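Local structure of L-asparaginase I (Vibrio cholerae, 2OCD) at residues Ser61-Pro65 with Ala66-Leu70; Pro220-His224 with Glu225-Asn229; Gln316-Tyr320 with Glu321-Ala325. The protein probably hydrolyses L-asparagine to L-aspartate and ammonium as a cytoplasmic homotetramer of the asparaginase 1 family. One frame throughout, in Å; residues are numbered along the deposited sequence.

Contact 1: residues Ser61-Pro65 with Ala66-Leu70; sequences SDMTP and ADWQL
Asp67 turns its carboxylate back on Thr64 at the start of the helix. Its CG stands anti to the carbonyl carbon and beside the backbone N (chi1 -66°), which places OD2 3.0 Å from Thr64 N and 3.4 Å from Thr64 CB. A short acidic residue suits this first turn, since its negative charge would be expected to interact well with the positive end of the helix dipole. Its CB also meets the selenomethionine Met63, whose methyl CE is 3.7 Å from Asp67 CB. The backbone of Asp67 adds a weak, strongly bent bond from N to Thr64 O.

Trp68 follows with a better one: Trp68 N reaches the same Thr64 O at 3.1 Å. Its indole then folds back across the loop. Thr64 O and Pro65 CA lie over one ring face, both offset towards the rim, with Pro65 CB 3.7 Å from Trp68 CE3. Met63, bent at chi2 and chi3, brings CE to the ring edge, 3.6 Å from Trp68 CD1. Flat indole, rigid pyrrolidine and the flexible, unbranched methionine shape thus fit one buried patch, which Pro220 of the second subunit joins by packing on Pro65 and Trp68.

Gln69 N closes the next turn on Pro65 O at 3.0 Å, while its side-chain amide turns to Ile208 and Asp73.

Thr64 is the N-cap residue of helix 65-78, although its side chain makes no capping bond, and Pro65, which has no N-H to give, is well placed in the first turn. The arrangement is a helix N-terminus following strand 48-58 in the N-terminal asparaginase domain, next to Ser60, predicted to bind substrate.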
ATOM      1  N   SER B  61      18.849  -0.424  25.248  1.00 20.17           N
ATOM      2  CA  SER B  61      18.978   1.021  25.425  1.00 20.72           C
ATOM      3  C   SER B  61      20.250   1.453  26.164  1.00 20.68           C
ATOM      4  O   SER B  61      20.685   2.580  26.018  1.00 21.26           O
ATOM      5  CB  SER B  61      17.734   1.606  26.120  1.00 20.91           C
ATOM      6  OG  SER B  61      17.252   0.736  27.127  1.00 21.97           O
ATOM      7  N   ASP B  62      20.855   0.549  26.932  1.00 20.92           N
ATOM      8  CA  ASP B  62      22.102   0.815  27.620  1.00 21.13           C
ATOM      9  C   ASP B  62      23.343   0.435  26.843  1.00 21.20           C
ATOM     10  O   ASP B  62      24.436   0.796  27.247  1.00 21.32           O
ATOM     11  CB  ASP B  62      22.096   0.090  28.941  1.00 21.24           C
ATOM     12  CG  ASP B  62      20.979   0.564  29.837  1.00 24.43           C
ATOM     13  OD1 ASP B  62      20.410   1.667  29.580  1.00 27.51           O
ATOM     14  OD2 ASP B  62      20.636  -0.182  30.793  1.00 30.00           O
HETATM   15  N   MSE B  63      23.170  -0.252  25.714  1.00 21.35           N
HETATM   16  CA  MSE B  63      24.286  -0.701  24.896  1.00 21.97           C
HETATM   17  C   MSE B  63      25.376   0.362  24.750  1.00 20.71           C
HETATM   18  O   MSE B  63      25.119   1.561  24.767  1.00 20.34           O
HETATM   19  CB  MSE B  63      23.856  -1.044  23.453  1.00 23.00           C
HETATM   20  CG  MSE B  63      22.892  -2.186  23.228  1.00 26.50           C
HETATM   21 SE   MSE B  63      23.640  -3.932  23.365  0.80 36.84          SE
HETATM   22  CE  MSE B  63      24.911  -3.936  21.845  1.00 34.28           C
ATOM     23  N   THR B  64      26.567  -0.136  24.452  1.00 19.15           N
ATOM     24  CA  THR B  64      27.771   0.644  24.362  1.00 17.23           C
ATOM     25  C   THR B  64      28.631   0.049  23.276  1.00 16.68           C
ATOM     26  O   THR B  64      28.446  -1.119  22.865  1.00 16.26           O
ATOM     27  CB  THR B  64      28.481   0.617  25.734  1.00 17.63           C
ATOM     28  OG1 THR B  64      28.249   1.874  26.395  1.00 16.53           O
ATOM     29  CG2 THR B  64      29.946   0.323  25.609  1.00 14.91           C
ATOM     30  N   PRO B  65      29.561   0.841  22.757  1.00 15.64           N
ATOM     31  CA  PRO B  65      30.443   0.237  21.775  1.00 15.28           C
ATOM     32  C   PRO B  65      31.313  -0.894  22.369  1.00 15.78           C
ATOM     33  O   PRO B  65      31.667  -1.840  21.640  1.00 16.28           O
ATOM     34  CB  PRO B  65      31.251   1.426  21.274  1.00 15.53           C
ATOM     35  CG  PRO B  65      30.360   2.649  21.599  1.00 15.50           C
ATOM     36  CD  PRO B  65      29.818   2.276  22.933  1.00 15.31           C
ATOM     37  N   ALA B  66      31.636  -0.819  23.674  1.00 15.46           N
ATOM     38  CA  ALA B  66      32.155  -1.999  24.408  1.00 15.57           C
ATOM     39  C   ALA B  66      31.283  -3.255  24.174  1.00 15.80           C
ATOM     40  O   ALA B  66      31.791  -4.333  23.880  1.00 15.63           O
ATOM     41  CB  ALA B  66      32.328  -1.711  25.901  1.00 14.44           C
ATOM     42  N   ASP B  67      29.956  -3.093  24.248  1.00 16.49           N
ATOM     43  CA  ASP B  67      29.033  -4.207  23.991  1.00 15.77           C
ATOM     44  C   ASP B  67      29.099  -4.714  22.535  1.00 15.37           C
ATOM     45  O   ASP B  67      28.955  -5.912  22.276  1.00 16.11           O
ATOM     46  CB  ASP B  67      27.617  -3.801  24.375  1.00 15.60           C
ATOM     47  CG  ASP B  67      27.463  -3.569  25.883  1.00 16.72           C
ATOM     48  OD1 ASP B  67      27.688  -4.553  26.657  1.00 15.60           O
ATOM     49  OD2 ASP B  67      27.120  -2.415  26.290  1.00 13.70           O
ATOM     50  N   TRP B  68      29.305  -3.806  21.590  1.00 14.05           N
ATOM     51  CA  TRP B  68      29.460  -4.183  20.223  1.00 13.14           C
ATOM     52  C   TRP B  68      30.702  -5.103  20.058  1.00 13.74           C
ATOM     53  O   TRP B  68      30.652  -6.117  19.363  1.00 14.04           O
ATOM     54  CB  TRP B  68      29.673  -2.927  19.399  1.00 13.72           C
ATOM     55  CG  TRP B  68      28.496  -1.990  19.309  1.00 12.81           C
ATOM     56  CD1 TRP B  68      27.218  -2.266  19.658  1.00 13.81           C
ATOM     57  CD2 TRP B  68      28.489  -0.668  18.769  1.00 10.87           C
ATOM     58  NE1 TRP B  68      26.404  -1.192  19.386  1.00 13.63           N
ATOM     59  CE2 TRP B  68      27.161  -0.183  18.859  1.00 12.54           C
ATOM     60  CE3 TRP B  68      29.475   0.175  18.241  1.00 13.61           C
ATOM     61  CZ2 TRP B  68      26.784   1.115  18.430  1.00 11.54           C
ATOM     62  CZ3 TRP B  68      29.090   1.483  17.810  1.00 13.27           C
ATOM     63  CH2 TRP B  68      27.761   1.914  17.903  1.00 12.50           C
ATOM     64  N   GLN B  69      31.819  -4.721  20.694  1.00 13.28           N
ATOM     65  CA  GLN B  69      33.076  -5.459  20.637  1.00 12.28           C
ATOM     66  C   GLN B  69      32.868  -6.865  21.147  1.00 12.09           C
ATOM     67  O   GLN B  69      33.322  -7.825  20.496  1.00 12.02           O
ATOM     68  CB  GLN B  69      34.134  -4.763  21.514  1.00 13.07           C
ATOM     69  CG  GLN B  69      35.579  -5.180  21.296  1.00 12.69           C
ATOM     70  CD  GLN B  69      36.070  -4.883  19.870  1.00 14.77           C
ATOM     71  OE1 GLN B  69      35.911  -3.760  19.339  1.00 17.93           O
ATOM     72  NE2 GLN B  69      36.636  -5.890  19.242  1.00 12.39           N
ATOM     73  N   LEU B  70      32.200  -6.976  22.312  1.00 11.98           N
ATOM     74  CA  LEU B  70      31.802  -8.262  22.926  1.00 11.44           C
ATOM     75  C   LEU B  70      31.073  -9.126  21.901  1.00 12.08           C
ATOM     76  O   LEU B  70      31.494 -10.271  21.663  1.00 13.53           O
ATOM     77  CB  LEU B  70      30.901  -8.047  24.150  1.00 11.26           C
ATOM     78  CG  LEU B  70      31.468  -7.175  25.308  1.00 13.56           C
ATOM     79  CD1 LEU B  70      30.638  -7.151  26.673  1.00  6.61           C
ATOM     80  CD2 LEU B  70      32.972  -7.525  25.560  1.00 10.68           C
TER

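Contact 2: residues Pro220-His224 with Glu225-Asn229; sequences PGISH and EVIRN
Ser223 holds OG between its own backbone N and carbonyl carbon (chi1 72°), and this rotation swings the hydroxyl forward to the first turn of the helix, where it accepts from Val226 N. Ile222, one residue earlier, has CG1 anti to the backbone N (chi1 178°) and an extended chain, which carries CD1 out to the side chain of Ile227.

The capping bond from Val226 N to Ser223 OG is long and weak at 3.5 Å, although nearly straight. The same N-H also makes a weak, bent bond to Ser223 O, and that carbonyl receives Ile227 N as well, at 3.2 Å. Serine suits the place because its short hydroxyl can reach an N-H that has no preceding turn to bond to.

This is a serine N-cap at the start of helix 224-231, which follows strand 213-217 of the parallel sheet in the C-terminal domain. Just before the cap, Ile222 crosses Val226 and Ile227 at about right angles: Ile222 CG1 lies 3.8 Å from Val226 CG2, and Ile222 CD1 lies 3.7 Å from Ile227 CD1. Branched aliphatic chains fill this buried side well, and Ile216 of the strand touches both Ile222 and Ile227.

Further round the helix, the His224 ring and the Glu225 carboxylate are inclined by 44°. Glu225 CG makes an off-centre CH-pi contact, 4.3 Å from the centroid of the His224 ring. Leu254 of helix 252-263 touches both His224 and Ile227, and Glu253 touches His224. Arg228 N bonds to the carbonyl of His224, and the aliphatic start of the arginine, CB, rests 3.3 Å from His224 O. Gln233 of the second subunit packs on Arg228.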
ATOM      1  N   PRO B 220      15.398  26.325  11.578  1.00 12.18           N
ATOM      2  CA  PRO B 220      15.547  27.701  11.139  1.00 12.82           C
ATOM      3  C   PRO B 220      15.959  28.565  12.305  1.00 13.10           C
ATOM      4  O   PRO B 220      15.412  28.414  13.405  1.00 13.47           O
ATOM      5  CB  PRO B 220      14.134  28.075  10.673  1.00 12.81           C
ATOM      6  CG  PRO B 220      13.447  26.762  10.472  1.00 13.01           C
ATOM      7  CD  PRO B 220      14.003  25.883  11.494  1.00 11.75           C
ATOM      8  N   GLY B 221      16.922  29.445  12.072  1.00 14.00           N
ATOM      9  CA  GLY B 221      17.455  30.300  13.131  1.00 14.37           C
ATOM     10  C   GLY B 221      18.500  29.673  14.048  1.00 14.32           C
ATOM     11  O   GLY B 221      18.983  30.351  14.935  1.00 15.36           O
ATOM     12  N   ILE B 222      18.883  28.419  13.836  1.00 14.13           N
ATOM     13  CA  ILE B 222      19.752  27.728  14.777  1.00 14.88           C
ATOM     14  C   ILE B 222      21.001  28.581  14.926  1.00 15.80           C
ATOM     15  O   ILE B 222      21.601  28.945  13.928  1.00 15.84           O
ATOM     16  CB  ILE B 222      20.085  26.233  14.347  1.00 14.89           C
ATOM     17  CG1 ILE B 222      21.042  25.541  15.348  1.00 14.66           C
ATOM     18  CG2 ILE B 222      20.676  26.162  12.929  1.00 14.65           C
ATOM     19  CD1 ILE B 222      21.281  24.097  15.089  1.00 13.21           C
ATOM     20  N   SER B 223      21.372  28.918  16.161  1.00 16.65           N
ATOM     21  CA  SER B 223      22.446  29.884  16.372  1.00 17.84           C
ATOM     22  C   SER B 223      23.778  29.171  16.492  1.00 20.10           C
ATOM     23  O   SER B 223      23.880  28.071  17.076  1.00 21.15           O
ATOM     24  CB  SER B 223      22.212  30.739  17.604  1.00 17.71           C
ATOM     25  OG  SER B 223      22.389  30.000  18.797  1.00 16.82           O
ATOM     26  N   HIS B 224      24.804  29.808  15.941  1.00 21.63           N
ATOM     27  CA  HIS B 224      26.167  29.260  15.930  1.00 22.40           C
ATOM     28  C   HIS B 224      26.692  29.131  17.354  1.00 22.08           C
ATOM     29  O   HIS B 224      27.620  28.413  17.581  1.00 21.91           O
ATOM     30  CB  HIS B 224      27.096  30.158  15.108  1.00 23.12           C
ATOM     31  CG  HIS B 224      27.238  31.520  15.689  1.00 24.94           C
ATOM     32  ND1 HIS B 224      28.161  31.819  16.667  1.00 30.35           N
ATOM     33  CD2 HIS B 224      26.528  32.652  15.479  1.00 30.28           C
ATOM     34  CE1 HIS B 224      28.032  33.089  17.017  1.00 30.88           C
ATOM     35  NE2 HIS B 224      27.049  33.619  16.304  1.00 30.81           N
ATOM     36  N   GLU B 225      26.087  29.827  18.305  1.00 22.44           N
ATOM     37  CA  GLU B 225      26.369  29.578  19.702  1.00 23.14           C
ATOM     38  C   GLU B 225      25.957  28.186  20.184  1.00 23.26           C
ATOM     39  O   GLU B 225      26.732  27.549  20.905  1.00 23.99           O
ATOM     40  CB  GLU B 225      25.713  30.637  20.569  1.00 23.58           C
ATOM     41  CG  GLU B 225      26.282  32.028  20.345  1.00 24.32           C
ATOM     42  CD  GLU B 225      25.321  33.085  20.791  1.00 24.72           C
ATOM     43  OE1 GLU B 225      24.630  33.657  19.917  1.00 28.58           O
ATOM     44  OE2 GLU B 225      25.226  33.322  22.020  1.00 27.78           O
ATOM     45  N   VAL B 226      24.782  27.677  19.812  1.00 22.92           N
ATOM     46  CA  VAL B 226      24.510  26.266  20.136  1.00 23.03           C
ATOM     47  C   VAL B 226      25.469  25.335  19.346  1.00 23.72           C
ATOM     48  O   VAL B 226      25.954  24.299  19.846  1.00 25.20           O
ATOM     49  CB  VAL B 226      23.052  25.858  19.898  1.00 23.19           C
ATOM     50  CG1 VAL B 226      22.143  27.085  19.910  1.00 24.08           C
ATOM     51  CG2 VAL B 226      22.875  25.055  18.609  1.00 22.31           C
ATOM     52  N   ILE B 227      25.777  25.701  18.114  1.00 22.91           N
ATOM     53  CA  ILE B 227      26.712  24.908  17.334  1.00 22.39           C
ATOM     54  C   ILE B 227      28.134  24.967  17.884  1.00 21.95           C
ATOM     55  O   ILE B 227      28.861  23.993  17.828  1.00 21.59           O
ATOM     56  CB  ILE B 227      26.589  25.255  15.839  1.00 22.28           C
ATOM     57  CG1 ILE B 227      25.282  24.594  15.329  1.00 21.70           C
ATOM     58  CG2 ILE B 227      27.842  24.809  15.049  1.00 21.94           C
ATOM     59  CD1 ILE B 227      24.677  25.252  14.134  1.00 22.71           C
ATOM     60  N   ARG B 228      28.507  26.089  18.456  1.00 22.26           N
ATOM     61  CA  ARG B 228      29.791  26.190  19.136  1.00 23.45           C
ATOM     62  C   ARG B 228      29.879  25.180  20.277  1.00 22.66           C
ATOM     63  O   ARG B 228      30.854  24.494  20.384  1.00 21.54           O
ATOM     64  CB  ARG B 228      29.983  27.594  19.658  1.00 22.82           C
ATOM     65  CG  ARG B 228      31.334  27.846  20.248  1.00 25.57           C
ATOM     66  CD  ARG B 228      31.285  29.104  21.069  1.00 28.85           C
ATOM     67  NE  ARG B 228      30.370  28.911  22.211  1.00 34.42           N
ATOM     68  CZ  ARG B 228      29.541  29.837  22.708  1.00 36.44           C
ATOM     69  NH1 ARG B 228      29.480  31.067  22.168  1.00 38.27           N
ATOM     70  NH2 ARG B 228      28.756  29.530  23.750  1.00 34.82           N
ATOM     71  N   ASN B 229      28.822  25.089  21.088  1.00 23.53           N
ATOM     72  CA  ASN B 229      28.713  24.134  22.206  1.00 23.78           C
ATOM     73  C   ASN B 229      28.913  22.717  21.765  1.00 24.11           C
ATOM     74  O   ASN B 229      29.582  21.935  22.442  1.00 24.90           O
ATOM     75  CB  ASN B 229      27.329  24.211  22.882  1.00 23.52           C
ATOM     76  CG  ASN B 229      27.151  25.485  23.715  1.00 24.35           C
ATOM     77  OD1 ASN B 229      28.115  26.222  23.957  1.00 21.75           O
ATOM     78  ND2 ASN B 229      25.901  25.760  24.137  1.00 25.63           N
TER

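Contact 3: residues Gln316-Tyr320 with Glu321-Ala325; sequences QNLSY and EEVKA
Tyr320 O receives the N-H of Lys324 at 2.9 Å. One residue earlier, Ser319 is gripped twice: Val323 N donates to Ser319 O at 3.1 Å, and Glu322 N to Ser319 OG at 3.2 Å, the latter with an angle of 159°. Ser319 is therefore the N-cap, its hydroxyl supplying the capping bond, and serine suits the place by being small enough to bend back on its own helix.

Leu318 lies just before the cap with CG beside its backbone N (chi1 -60°). From there CD2 sits over the flat face of the Glu322 carboxylate, 3.4 Å from Glu322 CD, the two chains crossing at about a right angle, while Leu318 CB meets Val323 CG2 at 3.9 Å.

The tyrosine ring is met at its edge by Glu321, whose chain bends at chi2 to bring CD into the ring plane, 3.8 Å from Tyr320 CD2; carboxylate and ring are 75° apart. Such an edge approach sets the acid against the ring hydrogens, which would be expected to be mildly favourable. The long Lys324 chain runs obliquely past, its CE 4.0 Å from Tyr320 OH.

Inward, Val323 and Tyr320 rest on Ile267 of strand 267-272, and Val323 and Leu318 on Leu313 of helix 303-315, so helix 320-327 packs against both.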
ATOM      1  N   GLN B 316      40.245   3.062  14.308  1.00 22.72           N
ATOM      2  CA  GLN B 316      41.500   2.570  13.758  1.00 24.55           C
ATOM      3  C   GLN B 316      42.471   3.697  13.923  1.00 25.15           C
ATOM      4  O   GLN B 316      42.085   4.792  14.308  1.00 27.18           O
ATOM      5  CB  GLN B 316      41.328   2.153  12.290  1.00 24.95           C
ATOM      6  CG  GLN B 316      40.821   0.673  12.188  1.00 26.50           C
ATOM      7  CD  GLN B 316      39.352   0.541  12.444  1.00 27.70           C
ATOM      8  OE1 GLN B 316      38.876  -0.179  13.358  1.00 24.11           O
ATOM      9  NE2 GLN B 316      38.594   1.254  11.619  1.00 31.17           N
ATOM     10  N   ASN B 317      43.735   3.491  13.677  1.00 25.52           N
ATOM     11  CA  ASN B 317      44.643   4.619  13.901  1.00 25.89           C
ATOM     12  C   ASN B 317      45.044   5.238  12.578  1.00 24.59           C
ATOM     13  O   ASN B 317      46.217   5.241  12.173  1.00 25.48           O
ATOM     14  CB  ASN B 317      45.801   4.268  14.855  1.00 26.76           C
ATOM     15  CG  ASN B 317      45.350   4.317  16.336  1.00 30.21           C
ATOM     16  OD1 ASN B 317      44.811   3.327  16.883  1.00 33.47           O
ATOM     17  ND2 ASN B 317      45.510   5.490  16.965  1.00 33.01           N
ATOM     18  N   LEU B 318      44.003   5.799  11.959  1.00 22.20           N
ATOM     19  CA  LEU B 318      44.048   6.450  10.687  1.00 19.80           C
ATOM     20  C   LEU B 318      44.238   7.964  10.868  1.00 19.29           C
ATOM     21  O   LEU B 318      43.909   8.526  11.910  1.00 18.84           O
ATOM     22  CB  LEU B 318      42.733   6.198   9.956  1.00 19.34           C
ATOM     23  CG  LEU B 318      42.406   4.744   9.685  1.00 18.58           C
ATOM     24  CD1 LEU B 318      41.021   4.558   9.060  1.00 13.01           C
ATOM     25  CD2 LEU B 318      43.508   4.168   8.813  1.00 18.35           C
ATOM     26  N   SER B 319      44.778   8.610   9.832  1.00 18.28           N
ATOM     27  CA  SER B 319      44.964  10.048   9.804  1.00 17.06           C
ATOM     28  C   SER B 319      43.610  10.722   9.562  1.00 16.45           C
ATOM     29  O   SER B 319      42.639  10.060   9.164  1.00 16.22           O
ATOM     30  CB  SER B 319      45.946  10.390   8.686  1.00 16.97           C
ATOM     31  OG  SER B 319      45.339  10.254   7.415  1.00 15.73           O
ATOM     32  N   TYR B 320      43.522  12.023   9.819  1.00 15.68           N
ATOM     33  CA  TYR B 320      42.274  12.765   9.572  1.00 15.62           C
ATOM     34  C   TYR B 320      41.769  12.564   8.101  1.00 15.29           C
ATOM     35  O   TYR B 320      40.607  12.185   7.867  1.00 13.84           O
ATOM     36  CB  TYR B 320      42.468  14.252   9.899  1.00 15.05           C
ATOM     37  CG  TYR B 320      41.368  15.142   9.379  1.00 14.69           C
ATOM     38  CD1 TYR B 320      40.291  15.472  10.168  1.00 17.39           C
ATOM     39  CD2 TYR B 320      41.418  15.668   8.119  1.00 14.15           C
ATOM     40  CE1 TYR B 320      39.268  16.313   9.715  1.00 17.40           C
ATOM     41  CE2 TYR B 320      40.419  16.495   7.640  1.00 15.88           C
ATOM     42  CZ  TYR B 320      39.324  16.821   8.440  1.00 17.91           C
ATOM     43  OH  TYR B 320      38.285  17.644   7.960  1.00 15.99           O
ATOM     44  N   GLU B 321      42.666  12.799   7.142  1.00 14.92           N
ATOM     45  CA  GLU B 321      42.338  12.761   5.697  1.00 15.52           C
ATOM     46  C   GLU B 321      41.903  11.373   5.235  1.00 14.86           C
ATOM     47  O   GLU B 321      40.995  11.192   4.450  1.00 14.14           O
ATOM     48  CB  GLU B 321      43.576  13.184   4.866  1.00 15.32           C
ATOM     49  CG  GLU B 321      44.005  14.627   5.063  1.00 17.32           C
ATOM     50  CD  GLU B 321      42.937  15.690   4.624  1.00 22.72           C
ATOM     51  OE1 GLU B 321      42.040  15.381   3.800  1.00 22.12           O
ATOM     52  OE2 GLU B 321      43.005  16.853   5.129  1.00 27.17           O
ATOM     53  N   GLU B 322      42.588  10.385   5.744  1.00 15.03           N
ATOM     54  CA  GLU B 322      42.225   9.026   5.481  1.00 16.03           C
ATOM     55  C   GLU B 322      40.777   8.689   5.968  1.00 15.31           C
ATOM     56  O   GLU B 322      39.993   8.041   5.260  1.00 15.52           O
ATOM     57  CB  GLU B 322      43.305   8.156   6.104  1.00 15.98           C
ATOM     58  CG  GLU B 322      43.308   6.722   5.684  1.00 18.87           C
ATOM     59  CD  GLU B 322      44.617   5.985   6.126  1.00 20.81           C
ATOM     60  OE1 GLU B 322      45.488   6.555   6.909  1.00 25.09           O
ATOM     61  OE2 GLU B 322      44.746   4.820   5.663  1.00 26.42           O
ATOM     62  N   VAL B 323      40.409   9.150   7.158  1.00 14.85           N
ATOM     63  CA  VAL B 323      39.064   8.914   7.677  1.00 13.81           C
ATOM     64  C   VAL B 323      38.138   9.616   6.701  1.00 14.08           C
ATOM     65  O   VAL B 323      37.134   9.006   6.204  1.00 12.99           O
ATOM     66  CB  VAL B 323      38.899   9.496   9.095  1.00 14.29           C
ATOM     67  CG1 VAL B 323      37.407   9.574   9.502  1.00 11.38           C
ATOM     68  CG2 VAL B 323      39.786   8.736  10.142  1.00 11.47           C
ATOM     69  N   LYS B 324      38.519  10.868   6.372  1.00 13.54           N
ATOM     70  CA  LYS B 324      37.691  11.743   5.510  1.00 13.79           C
ATOM     71  C   LYS B 324      37.378  11.049   4.197  1.00 13.27           C
ATOM     72  O   LYS B 324      36.203  10.856   3.861  1.00 12.11           O
ATOM     73  CB  LYS B 324      38.360  13.108   5.261  1.00 14.11           C
ATOM     74  CG  LYS B 324      37.406  14.329   5.141  1.00 13.46           C
ATOM     75  CD  LYS B 324      37.957  15.330   4.124  1.00 15.06           C
ATOM     76  CE  LYS B 324      37.383  16.775   4.212  1.00 16.12           C
ATOM     77  NZ  LYS B 324      37.969  17.579   3.103  1.00 16.72           N
ATOM     78  N   ALA B 325      38.442  10.606   3.521  1.00 13.10           N
ATOM     79  CA  ALA B 325      38.349   9.818   2.283  1.00 13.39           C
ATOM     80  C   ALA B 325      37.488   8.561   2.435  1.00 14.05           C
ATOM     81  O   ALA B 325      36.597   8.316   1.631  1.00 15.98           O
ATOM     82  CB  ALA B 325      39.738   9.461   1.758  1.00 12.81           C
TER

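All three contacts are places where a loop turns into a helix, and the two in the C-terminal domain, contacts 2 and 3, have a serine hydroxyl cap that contact 1 lacks. Contact 1, in the N-terminal domain, is the one near the predicted substrate site: the side chain of Met63 is about 5 Å from that of Ser60 and about 8 Å from that of Asp92. Centres of contacts 1 and 2 are 31 Å apart within the chain, yet Pro220 of one subunit packs on Trp68 of another. Contact 3 comes to about 8 Å of contact 1 between nearest atoms, without touching it. Contacts 2 and 3 do not touch either: their centres are 27 Å apart, their nearest atoms about 15 Å.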